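Local coordinates for protein Exo beta-1,2-glucooligosaccharide sophorohydrolase (non-reducing end) (Parabacteroides distasonis ATCC 8503, PDB 5Z06) that hydrolyses linear beta-1,2-glucan and beta-1,2-glucooligosaccharides of at least four glucose units, releasing sophorose from the non-reducing end as an exo-acting enzyme, at residues A200-H204 with L248-G252; I205-W209 with A255-V259. All coordinates share one frame. Residue numbers count along the deposited sequence, not the author numbering.

Contact 1 (A200-H204 with L248-G252); sequences AYERH and LGEVG
Arg203 lays one guanidinium face on the CG2 methyl of Val251 (Arg203 CZ to Val251 CG2, 3.8 Å). Glu202 (chi1 and chi2 t) meets the same methyl, Glu202 CG to Val251 CG2 at 3.6 Å. Arg203 (chi1 and chi2 m) turns back to its neighbour in a salt bridge, Arg203 NE to Glu202 OE1 at 2.7 Å, and Arg203 NH1 makes a weak 3.4 Å hydrogen bond to Gly249 O. On the backbone, Arg203 O accepts a hydrogen bond from Gly249 N at 2.9 Å and a weak one from Leu248 N at 2.8 Å. Gly249 is left-handed (phi/psi 69/17) between Leu248 (-78/-30) and extended Glu250 and Val251 (-144/135, -93/145). CA-CA distances are Glu202-Val251 5.6 Å, Arg203-Gly249 4.4 Å, His204-Leu248 5.2 Å. Tyr201 N hydrogen-bonds His204 O (2.8 Å), closing the turn of beta hairpin 194-200/204-210. This turn meets the loop between strands 243-247 and 254-262 at one end of a beta sandwich; Glu202 also bridges to Arg636 and His204 ND1 hydrogen-bonds Tyr635 OH, both on helix 624-636, while Tyr201 packs on helix 284-297.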
loop_
_atom_site.group_PDB
_atom_site.type_symbol
_atom_site.label_atom_id
_atom_site.label_comp_id
_atom_site.label_asym_id
_atom_site.label_seq_id
_atom_site.Cartn_x
_atom_site.Cartn_y
_atom_site.Cartn_z
ATOM N N ALA A 200 13.018 -6.411 -18.744
ATOM C CA ALA A 200 14.156 -6.000 -17.949
ATOM C C ALA A 200 14.160 -4.501 -17.826
ATOM O O ALA A 200 13.674 -3.781 -18.684
ATOM C CB ALA A 200 15.464 -6.479 -18.549
ATOM N N TYR A 201 14.693 -4.056 -16.710
ATOM C CA TYR A 201 15.013 -2.670 -16.479
ATOM C C TYR A 201 16.487 -2.679 -16.074
ATOM O O TYR A 201 17.244 -3.487 -16.619
ATOM C CB TYR A 201 14.041 -2.112 -15.441
ATOM C CG TYR A 201 12.641 -2.112 -15.987
ATOM C CD1 TYR A 201 11.871 -3.250 -15.907
ATOM C CD2 TYR A 201 12.106 -0.989 -16.625
ATOM C CE1 TYR A 201 10.594 -3.279 -16.412
ATOM C CE2 TYR A 201 10.818 -1.000 -17.135
ATOM C CZ TYR A 201 10.072 -2.156 -17.014
ATOM O OH TYR A 201 8.801 -2.259 -17.505
ATOM N N GLU A 202 16.909 -1.837 -15.142
ATOM C CA GLU A 202 18.317 -1.758 -14.802
ATOM C C GLU A 202 18.742 -2.760 -13.745
ATOM O O GLU A 202 19.812 -3.393 -13.839
ATOM C CB GLU A 202 18.652 -0.356 -14.352
ATOM C CG GLU A 202 20.141 -0.172 -14.092
ATOM C CD GLU A 202 20.458 1.189 -13.599
ATOM O OE1 GLU A 202 20.843 1.290 -12.430
ATOM O OE2 GLU A 202 20.321 2.151 -14.363
ATOM N N ARG A 203 17.923 -2.876 -12.719
ATOM C CA ARG A 203 18.238 -3.714 -11.570
ATOM C C ARG A 203 17.268 -4.851 -11.407
ATOM O O ARG A 203 17.414 -5.671 -10.484
ATOM C CB ARG A 203 18.226 -2.860 -10.314
ATOM C CG ARG A 203 19.073 -1.612 -10.417
ATOM C CD ARG A 203 20.516 -1.965 -10.634
ATOM N NE ARG A 203 21.326 -0.760 -10.680
ATOM C CZ ARG A 203 22.575 -0.666 -10.250
ATOM N NH1 ARG A 203 23.191 -1.717 -9.731
ATOM N NH2 ARG A 203 23.218 0.484 -10.350
ATOM N N HIS A 204 16.287 -4.942 -12.299
ATOM C CA HIS A 204 15.289 -5.958 -12.127
ATOM C C HIS A 204 14.678 -6.372 -13.419
ATOM O O HIS A 204 14.779 -5.656 -14.404
ATOM C CB HIS A 204 14.207 -5.500 -11.161
ATOM C CG HIS A 204 13.159 -4.677 -11.803
ATOM N ND1 HIS A 204 13.355 -3.355 -12.122
ATOM C CD2 HIS A 204 11.904 -4.991 -12.203
ATOM C CE1 HIS A 204 12.259 -2.890 -12.693
ATOM N NE2 HIS A 204 11.368 -3.862 -12.756
ATOM N N LEU A 248 17.463 -8.260 -9.407
ATOM C CA LEU A 248 18.817 -8.811 -9.543
ATOM C C LEU A 248 19.857 -7.921 -8.911
ATOM O O LEU A 248 20.880 -8.401 -8.462
ATOM C CB LEU A 248 19.185 -9.012 -11.022
ATOM C CG LEU A 248 18.244 -9.986 -11.725
ATOM C CD1 LEU A 248 18.363 -9.851 -13.233
ATOM C CD2 LEU A 248 18.531 -11.405 -11.271
ATOM N N GLY A 249 19.606 -6.621 -8.895
ATOM C CA GLY A 249 20.558 -5.651 -8.356
ATOM C C GLY A 249 21.819 -5.488 -9.174
ATOM O O GLY A 249 22.759 -4.923 -8.690
ATOM N N GLU A 250 21.803 -5.931 -10.431
ATOM C CA GLU A 250 22.979 -6.020 -11.261
ATOM C C GLU A 250 22.602 -5.677 -12.695
ATOM O O GLU A 250 21.578 -6.143 -13.213
ATOM C CB GLU A 250 23.507 -7.436 -11.193
ATOM C CG GLU A 250 24.689 -7.699 -12.106
ATOM C CD GLU A 250 25.406 -9.001 -11.789
ATOM O OE1 GLU A 250 25.009 -9.693 -10.825
ATOM O OE2 GLU A 250 26.369 -9.320 -12.527
ATOM N N VAL A 251 23.435 -4.861 -13.321
ATOM C CA VAL A 251 23.203 -4.390 -14.667
ATOM C C VAL A 251 23.900 -5.307 -15.665
ATOM O O VAL A 251 24.978 -5.817 -15.406
ATOM C CB VAL A 251 23.712 -2.956 -14.846
ATOM C CG1 VAL A 251 23.255 -2.394 -16.190
ATOM C CG2 VAL A 251 23.187 -2.075 -13.718
ATOM N N GLY A 252 23.276 -5.490 -16.822
ATOM C CA GLY A 252 23.822 -6.343 -17.876
ATOM C C GLY A 252 23.664 -7.810 -17.556
ATOM O O GLY A 252 24.381 -8.627 -18.073
#

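Contact 2 (I205-W209 with A255-V259); sequences IDIKW and AYYKV
Two strands face each other across a sandwich, running the same way at 27° (signed crossing angle -27°), axes 9.0 Å apart, too far for backbone pairing. CA-CA distances are 8.0 Å (Ile205-Ala255), 7.7 Å (Ile207-Tyr257) and 8.2 Å (Trp209-Val259), and all six CA-to-CB bonds point inward. Ile205 (m, t) pushes its CD1 into the hollow between Ala255 CB, 3.8 Å away, and Tyr257 CE2, 3.7 Å away, at the ring edge. Ile207 (p, t) is the bump between Tyr257 (chi1 m) and Val259: Ile207 CG2 lies 4.2 Å from the Tyr257 ring centroid in an off-centre CH-pi contact, while Ile207 CD1 reaches Val259 CG2 at 3.6 Å. Trp209 (chi1 p) presents its six-membered ring to Val259 CG1, 4.3 Å from the centroid, with Val259 CG2 3.9 Å from Trp209 CE3. Tyr257 OH hydrogen-bonds Asp246 on strand 243-247. Three strands (194-200, 204-210, 243-247) packed on four (232-237, 219-225, 254-262, 275-278) are consistent with a fibronectin type III-like sandwich, in which 204-210 and 254-262 would be strands B and F.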
loop_
_atom_site.group_PDB
_atom_site.type_symbol
_atom_site.label_atom_id
_atom_site.label_comp_id
_atom_site.label_asym_id
_atom_site.label_seq_id
_atom_site.Cartn_x
_atom_site.Cartn_y
_atom_site.Cartn_z
ATOM N N ILE A 205 14.059 -7.549 -13.369
ATOM C CA ILE A 205 13.279 -8.081 -14.446
ATOM C C ILE A 205 11.896 -8.354 -13.907
ATOM O O ILE A 205 11.728 -8.976 -12.866
ATOM C CB ILE A 205 13.882 -9.367 -15.027
ATOM C CG1 ILE A 205 15.300 -9.067 -15.503
ATOM C CG2 ILE A 205 12.985 -9.891 -16.155
ATOM C CD1 ILE A 205 16.086 -10.270 -15.960
ATOM N N ASP A 206 10.913 -7.865 -14.634
ATOM C CA ASP A 206 9.527 -8.119 -14.328
ATOM C C ASP A 206 9.048 -9.221 -15.214
ATOM O O ASP A 206 9.193 -9.133 -16.433
ATOM C CB ASP A 206 8.696 -6.869 -14.604
ATOM C CG ASP A 206 8.835 -5.846 -13.521
ATOM O OD1 ASP A 206 8.879 -6.270 -12.348
ATOM O OD2 ASP A 206 8.876 -4.632 -13.841
ATOM N N ILE A 207 8.461 -10.245 -14.611
ATOM C CA ILE A 207 7.742 -11.235 -15.380
ATOM C C ILE A 207 6.273 -11.135 -15.041
ATOM O O ILE A 207 5.901 -10.676 -13.967
ATOM C CB ILE A 207 8.310 -12.670 -15.224
ATOM C CG1 ILE A 207 8.057 -13.242 -13.834
ATOM C CG2 ILE A 207 9.797 -12.672 -15.592
ATOM C CD1 ILE A 207 8.601 -14.655 -13.621
ATOM N N LYS A 208 5.459 -11.553 -15.997
ATOM C CA LYS A 208 4.024 -11.499 -15.905
ATOM C C LYS A 208 3.472 -12.722 -16.612
ATOM O O LYS A 208 4.004 -13.162 -17.655
ATOM C CB LYS A 208 3.479 -10.240 -16.598
ATOM C CG LYS A 208 2.007 -9.961 -16.260
ATOM C CD LYS A 208 1.339 -8.949 -17.188
ATOM C CE LYS A 208 -0.133 -8.736 -16.822
ATOM N NZ LYS A 208 -1.001 -9.938 -16.983
ATOM N N TRP A 209 2.391 -13.241 -16.053
ATOM C CA TRP A 209 1.747 -14.414 -16.580
ATOM C C TRP A 209 0.218 -14.268 -16.495
ATOM O O TRP A 209 -0.283 -13.358 -15.824
ATOM C CB TRP A 209 2.257 -15.651 -15.837
ATOM C CG TRP A 209 2.010 -15.623 -14.349
ATOM C CD1 TRP A 209 0.853 -15.945 -13.724
ATOM C CD2 TRP A 209 2.928 -15.231 -13.311
ATOM N NE1 TRP A 209 0.989 -15.811 -12.361
ATOM C CE2 TRP A 209 2.248 -15.367 -12.079
ATOM C CE3 TRP A 209 4.258 -14.796 -13.301
ATOM C CZ2 TRP A 209 2.846 -15.067 -10.842
ATOM C CZ3 TRP A 209 4.860 -14.508 -12.070
ATOM C CH2 TRP A 209 4.150 -14.639 -10.862
ATOM N N ALA A 255 18.737 -13.122 -17.331
ATOM C CA ALA A 255 18.064 -14.164 -16.559
ATOM C C ALA A 255 16.891 -14.726 -17.337
ATOM O O ALA A 255 16.256 -14.032 -18.122
ATOM C CB ALA A 255 17.611 -13.645 -15.197
ATOM N N TYR A 256 16.644 -16.005 -17.108
ATOM C CA TYR A 256 15.589 -16.743 -17.745
ATOM C C TYR A 256 14.636 -17.113 -16.644
ATOM O O TYR A 256 15.060 -17.364 -15.514
ATOM C CB TYR A 256 16.111 -18.041 -18.391
ATOM C CG TYR A 256 17.201 -17.876 -19.426
ATOM C CD1 TYR A 256 18.516 -17.599 -19.031
ATOM C CD2 TYR A 256 16.944 -18.049 -20.787
ATOM C CE1 TYR A 256 19.537 -17.467 -19.954
ATOM C CE2 TYR A 256 17.970 -17.919 -21.729
ATOM C CZ TYR A 256 19.267 -17.635 -21.294
ATOM O OH TYR A 256 20.317 -17.487 -22.160
ATOM N N TYR A 257 13.359 -17.165 -16.978
ATOM C CA TYR A 257 12.322 -17.409 -15.993
ATOM C C TYR A 257 11.272 -18.396 -16.479
ATOM O O TYR A 257 10.903 -18.432 -17.651
ATOM C CB TYR A 257 11.643 -16.105 -15.591
ATOM C CG TYR A 257 12.573 -15.141 -14.933
ATOM C CD1 TYR A 257 12.765 -15.158 -13.562
ATOM C CD2 TYR A 257 13.259 -14.196 -15.683
ATOM C CE1 TYR A 257 13.636 -14.256 -12.949
ATOM C CE2 TYR A 257 14.140 -13.303 -15.088
ATOM C CZ TYR A 257 14.314 -13.330 -13.725
ATOM O OH TYR A 257 15.148 -12.435 -13.135
ATOM N N LYS A 258 10.769 -19.149 -15.516
ATOM C CA LYS A 258 9.871 -20.239 -15.739
ATOM C C LYS A 258 8.967 -20.210 -14.529
ATOM O O LYS A 258 9.444 -20.068 -13.395
ATOM C CB LYS A 258 10.684 -21.522 -15.737
ATOM C CG LYS A 258 10.278 -22.582 -16.723
ATOM C CD LYS A 258 11.411 -23.597 -16.895
ATOM C CE LYS A 258 11.878 -24.146 -15.546
ATOM N NZ LYS A 258 12.666 -25.396 -15.675
ATOM N N VAL A 259 7.672 -20.352 -14.753
ATOM C CA VAL A 259 6.730 -20.293 -13.653
ATOM C C VAL A 259 5.865 -21.544 -13.652
ATOM O O VAL A 259 5.392 -21.987 -14.700
ATOM C CB VAL A 259 5.874 -19.029 -13.775
ATOM C CG1 VAL A 259 4.822 -18.967 -12.671
ATOM C CG2 VAL A 259 6.776 -17.803 -13.740
#

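Contact 2 is wholly buried core between the two sheets; contact 1 is partly exposed and lies at one end of the same sandwich, their centres about 13 Å apart. Segment 200-204 leads directly into strand 205-209, and the loop segment 248-252 comes just before strand 255-259, so both contacts join the same two parts of the chain. The chemistry changes along the way: backbone hydrogen bonds and charged groups in the loops, purely apolar and CH-pi packing between the strands. Leu248 bridges the two, Leu248 CD1 lying 3.6 Å from Ile205 CD1 and Leu248 CD2 4.0 Å from Tyr257 OH. Contact 1 also borders the helical part of the enzyme, whereas contact 2 lies in the interior of the sandwich.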